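Local coordinates for ornithine aminotransferase (Plasmodium falciparum, PDB 3LG0), which catalyses the pyridoxal-phosphate-dependent transamination of ornithine with 2-oxoglutarate, giving glutamate semialdehyde and glutamate in the route to proline, at residues Y49-A54 with E394-C399; V177-L182 with F197-V202; G243-T248 with K314-A319; G267-S272 with N296-A301; F354-V359 with V378-V383. All coordinates share one frame; numbering follows the deposited sequence.

Interaction 1 (Y49-A54 with E394-C399); sequences YDFLSA and EQLDEC
The sulfur of Cys399 lies over the Tyr49 ring and beside the Phe51 ring, fastening helix 393-412 to strand 47-50 and the turn after it, in the mixed sheet that also holds strands 373-378 and 382-385 of this class-III (fold-type I) aminotransferase. Cys399 SG stands 3.4 Å from the centroid of the Tyr49 ring and 12° off its normal, a sulfur-aromatic contact squarely over the face. To the Phe51 ring the same sulfur comes obliquely, at 3.4 Å from Phe51 CE1. A small, polarisable thiol suits a place over one ring and beside another. Phe51 also receives Leu396, whose CD2 lies 4.2 Å from Phe51 CZ at the ring edge. Farther out, Gln395 lays its aliphatic part against the end of Tyr49, with CG 3.5 Å from Tyr49 OH, while its amide oxygen turns back to Thr392 N. Tyrosine suits this outer place because its ring is buried while its hydroxyl reaches the polar rim. There Glu398, fully extended with CG anti to the backbone N (chi1 -176°), holds its carboxylate nearly perpendicular to the ring. Tyr49 OH donates to Glu398 OE1 at 2.8 Å, meeting that oxygen from above the carboxylate plane.

Interaction 2 (V177-L182 with F197-V202); sequences VPYDDL and FIVEPV
With CG anti to the backbone N (chi1 -166°), Tyr179 sends its ring across to residues 199-201, edge and hydroxyl first. Val199 places CG2 anti to its own N and CG1 in the crowded position between N and the carbonyl carbon, so that CG2 touches the ring edge, 3.8 Å from Tyr179 CE1. The hydroxyl then reaches beyond the strand end: Tyr179 OH donates to Glu200 O at 2.9 Å, approaching in the carbonyl plane with a C=O...O angle of 151°. Pro201 O lies almost as near but at a poor angle, and it is taken by Tyr251 OH instead. This contact belongs to a β-α-β crossover running from strand 174-177 through helix 182-189 to strand 194-199, with strand 139-143 lying between the two parallel strands. A type II turn from Pro178 to Asp181 starts the crossover, and Asp181 caps the helix by accepting from Ala184 N. Over the middle strand, Val177 CG2 approaches Phe197 CE1 at 4.3 Å; branched and aromatic groups suit this buried layer. The Glu200 side chain lies about 9 Å from that of Lys262, the probable cofactor-bearing lysine, and its carboxylate binds Asn146.

Interaction 3 (G243-T248 with K314-A319); sequences GKLLCT and KLCENA
Cys316, Gly243 and Leu245 carry this contact between a loop and the first turn of helix 315-333. The backbone aims Cys316 CB at Gly243, and chi1 -58°, with SG anti to the carbonyl carbon, turns the sulfur toward Leu245. Cys316 CB rests 3.3 Å from Gly243 O, and Cys316 SG lies 4.0 Å from Leu245 N. Gly243 meets the helix through backbone atoms, its CA 4.7 Å from the CA of Cys316. At its phi of 109° a β-carbon would collide with the carbonyl oxygen of the residue before, so the backbone shape alone explains the glycine. From that position Gly243 CA makes a CH...O contact of 3.4 Å to Cys316 O. Ala319, one turn later, offers just its methyl, with CB 4.3 Å from Gly243 N. Leu245 completes the patch alongside: its CD2 is 4.1 Å from Cys316 SG, and both residues rest on Leu310 of helix 297-312, whose end at Lys314 forms a Schellman motif. The contact thus ties the loop between strands 229-233 and 257-260 to the junction of two successive helices. Gly243 O and Cys316 O are two acceptors 3.0 Å apart and should repel each other, so what cohesion there is probably comes from van der Waals contact round Cys316 and the CH...O contact.

Interaction 4 (G267-S272 with N296-A301); sequences GHYPIS and NPLAAA
Asn296 opens the helix as its N-cap. Its CG lies between the backbone N and the carbonyl carbon (chi1 74°), the position that folds OD1 back over the first turn, where Ala299 N donates to Asn296 OD1 at 2.8 Å in a nearly straight bond of 173°. The amide nitrogen on the other branch is held by Tyr293 O and meets Tyr269 tip to tip, with Asn296 ND2 3.0 Å from Tyr269 OH and the amide and ring planes 56° apart. Leu298 sends its isobutyl group out with CG anti to N, so that CD2 lies 3.9 Å from Tyr269 CE1. Ala299 is the centre: its methyl touches Tyr269 CE2 at 3.7 Å, its CA lies over the same ring near the rim, and Ile271 CD1 approaches Ala299 CB at 3.9 Å. Alanine suits the place: its small methyl lets loop and helix come to 6.5 Å between the CA atoms of Tyr269 and Ala299. Beyond the contact, the Tyr269 ring meets Tyr269 of the second subunit. The Ile271 side chain is about 9 Å from that of Lys262, the probable cofactor-bearing lysine, consistent with the dimer interface lying near the active site, as in fold-type I aminotransferases.

Interaction 5 (F354-V359 with V378-V383); sequences FKNDLV and VHDKTV
Phe354 N donates to Lys381 O at 2.8 Å and 164°, a single backbone bond where strand 349-354 ends beside the start of strand 382-385, with the donor somewhat above the carbonyl plane. Phe354 keeps CG anti to its carbonyl carbon (chi1 -68°), so the ring hangs beside this bond: Lys381 O lies at the ring edge, in its plane, 3.6 Å from Phe354 CD2. Val383 sets CG2 3.7 Å from Phe354 CE2, the two side chains crossing obliquely. Bulky apolar groups suit this inner face, since helix 361-370 covers it through Ile364 against Phe354 and Val361 and Phe368 against Val383. At the outer rim Asn356 lies beside Asp380 and Lys381, all pointing the same way. Asn356 CB rests 3.5 Å from Asp380 O, and Asn356 CG stands 4.0 Å from Lys381 CG, so the lysine offers its CG methylene while its extended chain carries the ammonium group away. Polar and charged side chains suit this solvent-facing rim. The backbone N-H of His379 bonds to Glu288 of the second subunit. Residues 379-381 form the bend of a β-hairpin, closed by Val378 N bonding to Thr382 O at 2.9 Å; strand 349-354, antiparallel to 382-385, lies beside that hairpin as its third strand.

From the N terminus, interaction 1 opens first at 49-54 and closes last at 394-399, a loop containing the other four. Within it interaction 2 closes a short crossover of the sheet holding strands 139-143, 174-177 and 194-199, and only afterwards does interaction 3 open. Interaction 4 lies within the span of interaction 3, at the start of helix 297-312 that runs up to helix 315-333. Interaction 5 comes next in series, joining strands of the sheet that also holds strand 47-50 of interaction 1. None of the loops cross. Interactions 2 and 3 touch directly, Pro201 CB lying 3.4 Å from Cys247 SG; interactions 4 and 5 are farthest apart, about 35 Å between centres.

Interaction 1 (Y49-A54 with E394-C399)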
# COMPACT_ATOMS: atom_id res chain seq x y z
N TYR A 49 13.56 -23.33 8.05
CA TYR A 49 12.22 -23.12 8.55
C TYR A 49 12.00 -21.61 8.65
O TYR A 49 12.82 -20.90 9.26
CB TYR A 49 12.05 -23.75 9.93
CG TYR A 49 11.82 -25.25 9.93
CD1 TYR A 49 12.84 -26.14 10.26
CD2 TYR A 49 10.56 -25.77 9.63
CE1 TYR A 49 12.62 -27.52 10.27
CE2 TYR A 49 10.33 -27.14 9.64
CZ TYR A 49 11.36 -28.01 9.95
OH TYR A 49 11.15 -29.37 9.95
N ASP A 50 10.91 -21.13 8.06
CA ASP A 50 10.54 -19.72 8.16
C ASP A 50 9.75 -19.49 9.43
O ASP A 50 8.59 -19.88 9.50
CB ASP A 50 9.70 -19.30 6.97
CG ASP A 50 9.38 -17.80 6.98
OD1 ASP A 50 9.54 -17.16 8.04
OD2 ASP A 50 8.98 -17.28 5.92
N PHE A 51 10.37 -18.86 10.42
CA PHE A 51 9.70 -18.62 11.70
C PHE A 51 9.23 -17.19 11.90
O PHE A 51 8.87 -16.78 13.02
CB PHE A 51 10.54 -19.16 12.89
CG PHE A 51 10.01 -20.46 13.41
CD1 PHE A 51 9.94 -21.57 12.58
CD2 PHE A 51 9.52 -20.56 14.70
CE1 PHE A 51 9.43 -22.77 13.05
CE2 PHE A 51 9.01 -21.77 15.17
CZ PHE A 51 8.96 -22.86 14.34
N LEU A 52 9.21 -16.44 10.80
CA LEU A 52 8.63 -15.11 10.76
C LEU A 52 7.31 -15.09 10.00
O LEU A 52 6.39 -14.38 10.37
CB LEU A 52 9.61 -14.14 10.11
CG LEU A 52 9.41 -12.69 10.48
CD1 LEU A 52 9.50 -12.57 11.98
CD2 LEU A 52 10.46 -11.83 9.81
N SER A 53 7.23 -15.89 8.94
CA SER A 53 6.06 -15.93 8.06
C SER A 53 5.72 -14.55 7.48
O SER A 53 4.55 -14.24 7.24
CB SER A 53 4.82 -16.50 8.77
OG SER A 53 5.06 -17.79 9.28
N ALA A 54 6.75 -13.75 7.23
CA ALA A 54 6.55 -12.38 6.75
C ALA A 54 5.47 -11.70 7.61
O ALA A 54 4.54 -11.09 7.10
CB ALA A 54 6.18 -12.36 5.25
N GLU A 394 5.55 -32.95 13.82
CA GLU A 394 6.90 -33.50 13.65
C GLU A 394 7.86 -32.36 13.32
O GLU A 394 8.98 -32.29 13.83
CB GLU A 394 6.93 -34.56 12.55
CG GLU A 394 5.80 -35.60 12.63
CD GLU A 394 4.49 -35.12 12.01
OE1 GLU A 394 3.53 -34.84 12.76
OE2 GLU A 394 4.41 -35.01 10.76
N GLN A 395 7.40 -31.45 12.47
CA GLN A 395 8.20 -30.29 12.14
C GLN A 395 8.44 -29.40 13.37
O GLN A 395 9.55 -28.91 13.58
CB GLN A 395 7.55 -29.53 10.99
CG GLN A 395 7.80 -30.18 9.65
CD GLN A 395 6.91 -29.66 8.56
OE1 GLN A 395 5.88 -29.04 8.82
NE2 GLN A 395 7.29 -29.92 7.32
N LEU A 396 7.41 -29.21 14.19
CA LEU A 396 7.55 -28.37 15.39
C LEU A 396 8.48 -29.00 16.40
O LEU A 396 9.12 -28.30 17.20
CB LEU A 396 6.19 -28.09 16.03
CG LEU A 396 5.37 -26.92 15.52
CD1 LEU A 396 4.07 -26.84 16.28
CD2 LEU A 396 6.15 -25.62 15.66
N ASP A 397 8.55 -30.32 16.38
CA ASP A 397 9.47 -31.04 17.24
C ASP A 397 10.90 -30.75 16.79
O ASP A 397 11.79 -30.45 17.60
CB ASP A 397 9.16 -32.55 17.24
CG ASP A 397 7.88 -32.90 18.00
OD1 ASP A 397 7.46 -32.11 18.89
OD2 ASP A 397 7.30 -33.97 17.72
N GLU A 398 11.12 -30.84 15.48
CA GLU A 398 12.44 -30.55 14.95
C GLU A 398 12.84 -29.11 15.27
O GLU A 398 13.99 -28.84 15.63
CB GLU A 398 12.46 -30.76 13.45
CG GLU A 398 13.85 -30.58 12.85
CD GLU A 398 13.87 -30.89 11.38
OE1 GLU A 398 12.84 -31.38 10.87
OE2 GLU A 398 14.92 -30.65 10.75
N CYS A 399 11.88 -28.19 15.15
CA CYS A 399 12.17 -26.79 15.39
C CYS A 399 12.48 -26.56 16.85
O CYS A 399 13.32 -25.72 17.19
CB CYS A 399 11.02 -25.90 14.94
SG CYS A 399 10.91 -25.81 13.16

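Interaction 2 (V177-L182 with F197-V202)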
# COMPACT_ATOMS: atom_id res chain seq x y z
N VAL A 177 -2.66 4.47 27.44
CA VAL A 177 -2.76 3.73 28.68
C VAL A 177 -1.92 2.46 28.62
O VAL A 177 -1.62 1.95 27.54
CB VAL A 177 -4.21 3.33 28.95
CG1 VAL A 177 -5.09 4.57 29.08
CG2 VAL A 177 -4.72 2.39 27.86
N PRO A 178 -1.54 1.94 29.79
CA PRO A 178 -0.82 0.66 29.81
C PRO A 178 -1.72 -0.47 29.33
O PRO A 178 -2.93 -0.42 29.54
CB PRO A 178 -0.49 0.47 31.29
CG PRO A 178 -0.50 1.85 31.86
CD PRO A 178 -1.57 2.58 31.11
N TYR A 179 -1.12 -1.47 28.69
CA TYR A 179 -1.81 -2.68 28.27
C TYR A 179 -2.25 -3.49 29.49
O TYR A 179 -1.58 -3.50 30.51
CB TYR A 179 -0.86 -3.53 27.42
CG TYR A 179 -1.55 -4.64 26.63
CD1 TYR A 179 -2.41 -4.34 25.58
CD2 TYR A 179 -1.31 -5.96 26.92
CE1 TYR A 179 -3.03 -5.35 24.86
CE2 TYR A 179 -1.91 -6.97 26.21
CZ TYR A 179 -2.78 -6.66 25.18
OH TYR A 179 -3.39 -7.67 24.46
N ASP A 180 -3.38 -4.17 29.35
CA ASP A 180 -3.84 -5.13 30.36
C ASP A 180 -4.13 -4.47 31.71
O ASP A 180 -4.04 -5.12 32.75
CB ASP A 180 -2.82 -6.25 30.54
CG ASP A 180 -3.43 -7.52 31.09
OD1 ASP A 180 -4.65 -7.52 31.39
OD2 ASP A 180 -2.71 -8.53 31.21
N ASP A 181 -4.48 -3.19 31.67
CA ASP A 181 -4.79 -2.42 32.87
C ASP A 181 -6.19 -1.80 32.79
O ASP A 181 -6.34 -0.67 32.31
CB ASP A 181 -3.73 -1.34 33.07
CG ASP A 181 -3.93 -0.54 34.35
OD1 ASP A 181 -4.98 -0.72 35.00
OD2 ASP A 181 -3.03 0.27 34.69
N LEU A 182 -7.19 -2.54 33.25
CA LEU A 182 -8.59 -2.08 33.19
C LEU A 182 -8.82 -0.78 33.97
O LEU A 182 -9.69 0.02 33.62
CB LEU A 182 -9.53 -3.17 33.69
CG LEU A 182 -9.66 -4.39 32.78
CD1 LEU A 182 -10.41 -5.49 33.47
CD2 LEU A 182 -10.36 -4.00 31.49
N PHE A 197 -11.36 3.07 21.55
CA PHE A 197 -10.19 2.42 22.12
C PHE A 197 -9.70 1.40 21.08
O PHE A 197 -10.41 0.44 20.76
CB PHE A 197 -10.58 1.71 23.42
CG PHE A 197 -9.45 0.93 24.05
CD1 PHE A 197 -8.19 1.49 24.18
CD2 PHE A 197 -9.67 -0.34 24.55
CE1 PHE A 197 -7.16 0.78 24.77
CE2 PHE A 197 -8.64 -1.05 25.15
CZ PHE A 197 -7.39 -0.49 25.26
N ILE A 198 -8.50 1.62 20.56
CA ILE A 198 -7.94 0.71 19.55
C ILE A 198 -6.83 -0.13 20.19
O ILE A 198 -5.88 0.41 20.76
CB ILE A 198 -7.45 1.46 18.31
CG1 ILE A 198 -8.58 2.35 17.78
CG2 ILE A 198 -6.99 0.47 17.26
CD1 ILE A 198 -8.22 3.25 16.62
N VAL A 199 -6.98 -1.44 20.11
CA VAL A 199 -6.15 -2.34 20.89
C VAL A 199 -5.96 -3.68 20.18
O VAL A 199 -6.84 -4.14 19.45
CB VAL A 199 -6.78 -2.58 22.28
CG1 VAL A 199 -8.05 -3.37 22.11
CG2 VAL A 199 -5.82 -3.31 23.21
N GLU A 200 -4.80 -4.30 20.43
CA GLU A 200 -4.43 -5.60 19.87
C GLU A 200 -4.75 -6.72 20.86
O GLU A 200 -4.45 -6.60 22.04
CB GLU A 200 -2.93 -5.62 19.62
CG GLU A 200 -2.46 -5.19 18.24
CD GLU A 200 -1.08 -5.76 17.91
OE1 GLU A 200 -0.98 -6.79 17.18
OE2 GLU A 200 -0.09 -5.19 18.44
N PRO A 201 -5.35 -7.83 20.37
CA PRO A 201 -5.71 -8.98 21.22
C PRO A 201 -4.48 -9.59 21.91
O PRO A 201 -4.58 -10.07 23.05
CB PRO A 201 -6.34 -9.97 20.24
CG PRO A 201 -6.86 -9.11 19.14
CD PRO A 201 -5.86 -7.98 19.00
N VAL A 202 -3.36 -9.61 21.20
CA VAL A 202 -2.04 -9.74 21.85
C VAL A 202 -1.05 -8.76 21.21
O VAL A 202 -1.05 -8.57 19.99
CB VAL A 202 -1.51 -11.21 21.94
CG1 VAL A 202 -2.46 -12.21 21.28
CG2 VAL A 202 -0.08 -11.32 21.41

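Interaction 3 (G243-T248 with K314-A319)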
# COMPACT_ATOMS: atom_id res chain seq x y z
N GLY A 243 -5.02 -19.54 16.75
CA GLY A 243 -5.98 -20.62 16.86
C GLY A 243 -7.38 -20.32 16.33
O GLY A 243 -8.11 -21.24 15.98
N LYS A 244 -7.75 -19.04 16.26
CA LYS A 244 -9.10 -18.65 15.81
C LYS A 244 -9.06 -17.68 14.62
O LYS A 244 -8.03 -17.07 14.34
CB LYS A 244 -9.87 -17.98 16.96
CG LYS A 244 -10.11 -18.87 18.18
CD LYS A 244 -10.80 -20.16 17.77
CE LYS A 244 -10.99 -21.09 18.97
NZ LYS A 244 -11.48 -22.43 18.53
N LEU A 245 -10.20 -17.55 13.92
CA LEU A 245 -10.33 -16.55 12.86
C LEU A 245 -10.10 -15.14 13.41
O LEU A 245 -9.52 -14.30 12.73
CB LEU A 245 -11.69 -16.62 12.18
CG LEU A 245 -11.83 -17.53 10.97
CD1 LEU A 245 -13.20 -17.35 10.35
CD2 LEU A 245 -10.77 -17.23 9.93
N LEU A 246 -10.56 -14.91 14.63
CA LEU A 246 -10.29 -13.67 15.36
C LEU A 246 -9.78 -14.03 16.73
O LEU A 246 -10.44 -14.75 17.46
CB LEU A 246 -11.56 -12.84 15.51
CG LEU A 246 -12.18 -12.28 14.24
CD1 LEU A 246 -13.53 -11.67 14.58
CD2 LEU A 246 -11.25 -11.25 13.60
N CYS A 247 -8.61 -13.52 17.10
CA CYS A 247 -8.08 -13.82 18.43
C CYS A 247 -9.07 -13.42 19.53
O CYS A 247 -9.14 -14.07 20.57
CB CYS A 247 -6.72 -13.15 18.64
SG CYS A 247 -5.97 -13.38 20.27
N THR A 248 -9.84 -12.35 19.31
CA THR A 248 -10.83 -11.89 20.29
C THR A 248 -11.88 -12.96 20.61
O THR A 248 -12.50 -12.93 21.67
CB THR A 248 -11.55 -10.59 19.84
OG1 THR A 248 -11.78 -10.64 18.43
CG2 THR A 248 -10.71 -9.38 20.15
N LYS A 314 -8.34 -26.19 7.59
CA LYS A 314 -8.43 -26.22 9.05
C LYS A 314 -7.17 -25.67 9.73
O LYS A 314 -6.76 -26.13 10.81
CB LYS A 314 -8.68 -27.66 9.52
CG LYS A 314 -9.89 -28.33 8.86
CD LYS A 314 -11.16 -28.04 9.64
CE LYS A 314 -12.28 -28.98 9.23
NZ LYS A 314 -13.55 -28.68 9.96
N LEU A 315 -6.57 -24.65 9.12
CA LEU A 315 -5.33 -24.10 9.62
C LEU A 315 -5.49 -23.44 10.98
O LEU A 315 -4.57 -23.45 11.78
CB LEU A 315 -4.71 -23.15 8.60
CG LEU A 315 -4.34 -23.88 7.31
CD1 LEU A 315 -3.53 -22.98 6.40
CD2 LEU A 315 -3.56 -25.15 7.64
N CYS A 316 -6.66 -22.89 11.26
CA CYS A 316 -6.90 -22.32 12.58
C CYS A 316 -6.87 -23.44 13.62
O CYS A 316 -6.33 -23.29 14.72
CB CYS A 316 -8.24 -21.58 12.65
SG CYS A 316 -8.47 -20.23 11.46
N GLU A 317 -7.45 -24.58 13.25
CA GLU A 317 -7.58 -25.70 14.16
C GLU A 317 -6.19 -26.26 14.46
O GLU A 317 -5.83 -26.48 15.62
CB GLU A 317 -8.51 -26.77 13.56
CG GLU A 317 -9.98 -26.34 13.43
CD GLU A 317 -10.23 -25.19 12.42
OE1 GLU A 317 -9.73 -25.25 11.27
OE2 GLU A 317 -10.95 -24.22 12.76
N ASN A 318 -5.40 -26.44 13.41
CA ASN A 318 -4.04 -26.95 13.54
C ASN A 318 -3.20 -26.09 14.48
O ASN A 318 -2.49 -26.61 15.33
CB ASN A 318 -3.36 -27.03 12.17
CG ASN A 318 -2.15 -27.96 12.17
OD1 ASN A 318 -2.19 -29.07 12.72
ND2 ASN A 318 -1.07 -27.51 11.53
N ALA A 319 -3.31 -24.77 14.32
CA ALA A 319 -2.57 -23.87 15.18
C ALA A 319 -3.10 -23.94 16.61
O ALA A 319 -2.34 -23.82 17.58
CB ALA A 319 -2.65 -22.44 14.63

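Interaction 4 (G267-S272 with N296-A301)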
# COMPACT_ATOMS: atom_id res chain seq x y z
N GLY A 267 0.01 -13.64 1.39
CA GLY A 267 1.28 -13.07 0.96
C GLY A 267 1.40 -12.78 -0.52
O GLY A 267 2.43 -12.31 -0.95
N HIS A 268 0.35 -13.02 -1.29
CA HIS A 268 0.43 -12.81 -2.74
C HIS A 268 0.11 -11.38 -3.19
O HIS A 268 0.24 -11.06 -4.37
CB HIS A 268 -0.51 -13.77 -3.47
CG HIS A 268 -0.04 -15.19 -3.49
ND1 HIS A 268 0.02 -15.96 -2.35
CD2 HIS A 268 0.38 -15.98 -4.50
CE1 HIS A 268 0.46 -17.17 -2.66
NE2 HIS A 268 0.69 -17.21 -3.96
N TYR A 269 -0.32 -10.52 -2.27
CA TYR A 269 -0.76 -9.17 -2.63
C TYR A 269 -0.97 -8.35 -1.36
O TYR A 269 -1.37 -8.90 -0.34
CB TYR A 269 -2.09 -9.27 -3.39
CG TYR A 269 -2.38 -8.11 -4.31
CD1 TYR A 269 -2.05 -8.16 -5.66
CD2 TYR A 269 -2.97 -6.95 -3.82
CE1 TYR A 269 -2.30 -7.11 -6.50
CE2 TYR A 269 -3.24 -5.88 -4.66
CZ TYR A 269 -2.90 -5.97 -5.99
OH TYR A 269 -3.15 -4.92 -6.83
N PRO A 270 -0.70 -7.04 -1.40
CA PRO A 270 -1.00 -6.23 -0.20
C PRO A 270 -2.51 -5.97 -0.02
O PRO A 270 -3.18 -5.28 -0.82
CB PRO A 270 -0.25 -4.91 -0.47
CG PRO A 270 0.67 -5.19 -1.61
CD PRO A 270 -0.02 -6.25 -2.43
N ILE A 271 -3.08 -6.55 1.03
CA ILE A 271 -4.50 -6.37 1.28
C ILE A 271 -4.77 -6.14 2.77
O ILE A 271 -4.19 -6.80 3.62
CB ILE A 271 -5.33 -7.60 0.85
CG1 ILE A 271 -4.91 -8.10 -0.54
CG2 ILE A 271 -6.83 -7.29 0.88
CD1 ILE A 271 -5.66 -9.35 -0.96
N SER A 272 -5.68 -5.23 3.07
CA SER A 272 -6.11 -5.02 4.44
C SER A 272 -7.59 -4.67 4.40
O SER A 272 -8.14 -4.40 3.32
CB SER A 272 -5.28 -3.91 5.10
OG SER A 272 -5.63 -2.67 4.54
N ASN A 296 -9.17 -3.22 -5.56
CA ASN A 296 -9.03 -3.66 -6.94
C ASN A 296 -9.48 -5.13 -7.11
O ASN A 296 -9.42 -5.92 -6.17
CB ASN A 296 -7.59 -3.45 -7.43
CG ASN A 296 -6.62 -4.46 -6.85
OD1 ASN A 296 -6.60 -5.64 -7.24
ND2 ASN A 296 -5.81 -4.00 -5.90
N PRO A 297 -9.94 -5.48 -8.31
CA PRO A 297 -10.48 -6.82 -8.62
C PRO A 297 -9.50 -7.96 -8.33
O PRO A 297 -9.94 -9.02 -7.90
CB PRO A 297 -10.76 -6.76 -10.11
CG PRO A 297 -10.63 -5.35 -10.52
CD PRO A 297 -9.95 -4.58 -9.47
N LEU A 298 -8.21 -7.77 -8.57
CA LEU A 298 -7.23 -8.82 -8.33
C LEU A 298 -7.09 -9.13 -6.84
O LEU A 298 -7.13 -10.30 -6.44
CB LEU A 298 -5.90 -8.45 -8.96
CG LEU A 298 -4.78 -9.49 -8.89
CD1 LEU A 298 -5.24 -10.86 -9.42
CD2 LEU A 298 -3.59 -8.98 -9.68
N ALA A 299 -6.95 -8.10 -6.02
CA ALA A 299 -6.92 -8.28 -4.58
C ALA A 299 -8.20 -8.97 -4.07
O ALA A 299 -8.15 -9.82 -3.18
CB ALA A 299 -6.71 -6.95 -3.87
N ALA A 300 -9.33 -8.57 -4.61
CA ALA A 300 -10.61 -9.09 -4.15
C ALA A 300 -10.69 -10.60 -4.35
O ALA A 300 -11.11 -11.33 -3.46
CB ALA A 300 -11.76 -8.37 -4.88
N ALA A 301 -10.26 -11.07 -5.52
CA ALA A 301 -10.26 -12.51 -5.82
C ALA A 301 -9.26 -13.28 -4.97
O ALA A 301 -9.57 -14.37 -4.49
CB ALA A 301 -10.00 -12.77 -7.31

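Interaction 5 (F354-V359 with V378-V383)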
# COMPACT_ATOMS: atom_id res chain seq x y z
N PHE A 354 14.72 -12.63 25.86
CA PHE A 354 16.04 -12.93 26.42
C PHE A 354 16.49 -11.84 27.38
O PHE A 354 16.04 -10.70 27.27
CB PHE A 354 17.08 -13.09 25.30
CG PHE A 354 16.87 -14.30 24.45
CD1 PHE A 354 17.41 -15.53 24.82
CD2 PHE A 354 16.09 -14.23 23.30
CE1 PHE A 354 17.18 -16.65 24.05
CE2 PHE A 354 15.86 -15.34 22.53
CZ PHE A 354 16.41 -16.56 22.90
N LYS A 355 17.37 -12.19 28.31
CA LYS A 355 18.02 -11.19 29.17
C LYS A 355 19.07 -10.45 28.33
O LYS A 355 20.20 -10.93 28.17
CB LYS A 355 18.70 -11.85 30.39
CG LYS A 355 17.99 -13.06 31.00
CD LYS A 355 17.04 -12.69 32.10
CE LYS A 355 17.62 -13.00 33.47
NZ LYS A 355 17.65 -14.46 33.74
N ASN A 356 18.71 -9.28 27.81
CA ASN A 356 19.61 -8.58 26.89
C ASN A 356 20.91 -8.09 27.54
O ASN A 356 21.80 -7.60 26.84
CB ASN A 356 18.88 -7.41 26.20
CG ASN A 356 18.34 -6.41 27.18
OD1 ASN A 356 17.87 -6.77 28.26
ND2 ASN A 356 18.41 -5.13 26.82
N ASP A 357 21.03 -8.22 28.85
CA ASP A 357 22.28 -7.93 29.53
C ASP A 357 23.27 -9.08 29.41
O ASP A 357 24.47 -8.90 29.63
CB ASP A 357 22.03 -7.63 31.00
CG ASP A 357 21.52 -6.24 31.22
OD1 ASP A 357 21.75 -5.39 30.33
OD2 ASP A 357 20.88 -5.99 32.26
N LEU A 358 22.78 -10.27 29.08
CA LEU A 358 23.63 -11.45 28.99
C LEU A 358 23.92 -11.86 27.55
O LEU A 358 25.00 -12.37 27.27
CB LEU A 358 22.99 -12.62 29.74
CG LEU A 358 22.63 -12.32 31.20
CD1 LEU A 358 22.17 -13.57 31.92
CD2 LEU A 358 23.81 -11.70 31.92
N VAL A 359 22.96 -11.64 26.65
CA VAL A 359 23.15 -12.00 25.24
C VAL A 359 22.77 -10.90 24.27
O VAL A 359 21.95 -10.03 24.56
CB VAL A 359 22.35 -13.24 24.85
CG1 VAL A 359 23.10 -14.50 25.22
CG2 VAL A 359 20.96 -13.20 25.49
N VAL A 378 12.54 -8.28 17.73
CA VAL A 378 11.95 -6.98 17.97
C VAL A 378 12.62 -6.33 19.18
O VAL A 378 12.91 -6.99 20.19
CB VAL A 378 10.43 -7.07 18.19
CG1 VAL A 378 10.12 -7.70 19.54
CG2 VAL A 378 9.81 -5.70 18.08
N HIS A 379 12.89 -5.04 19.08
CA HIS A 379 13.60 -4.35 20.14
C HIS A 379 14.87 -5.12 20.47
O HIS A 379 15.41 -5.84 19.63
CB HIS A 379 12.71 -4.21 21.38
CG HIS A 379 11.41 -3.52 21.11
ND1 HIS A 379 11.33 -2.34 20.40
CD2 HIS A 379 10.14 -3.85 21.44
CE1 HIS A 379 10.07 -1.97 20.31
NE2 HIS A 379 9.32 -2.86 20.94
N ASP A 380 15.34 -5.00 21.70
CA ASP A 380 16.64 -5.55 22.04
C ASP A 380 16.54 -6.94 22.69
O ASP A 380 17.56 -7.56 23.00
CB ASP A 380 17.35 -4.60 22.99
CG ASP A 380 17.02 -3.14 22.71
OD1 ASP A 380 16.91 -2.77 21.52
OD2 ASP A 380 16.89 -2.35 23.68
N LYS A 381 15.32 -7.43 22.89
CA LYS A 381 15.13 -8.53 23.83
C LYS A 381 14.43 -9.76 23.28
O LYS A 381 14.74 -10.87 23.68
CB LYS A 381 14.32 -8.02 25.04
CG LYS A 381 14.70 -6.65 25.54
CD LYS A 381 13.67 -6.13 26.52
CE LYS A 381 13.84 -4.64 26.77
NZ LYS A 381 12.61 -4.03 27.35
N THR A 382 13.47 -9.56 22.37
CA THR A 382 12.54 -10.62 22.02
C THR A 382 12.72 -11.16 20.60
O THR A 382 12.94 -10.41 19.67
CB THR A 382 11.06 -10.16 22.23
OG1 THR A 382 10.86 -9.82 23.61
CG2 THR A 382 10.11 -11.28 21.90
N VAL A 383 12.65 -12.48 20.47
CA VAL A 383 12.74 -13.16 19.18
C VAL A 383 11.35 -13.70 18.85
O VAL A 383 10.70 -14.32 19.68
CB VAL A 383 13.78 -14.29 19.20
CG1 VAL A 383 13.67 -15.17 17.97
CG2 VAL A 383 15.19 -13.73 19.32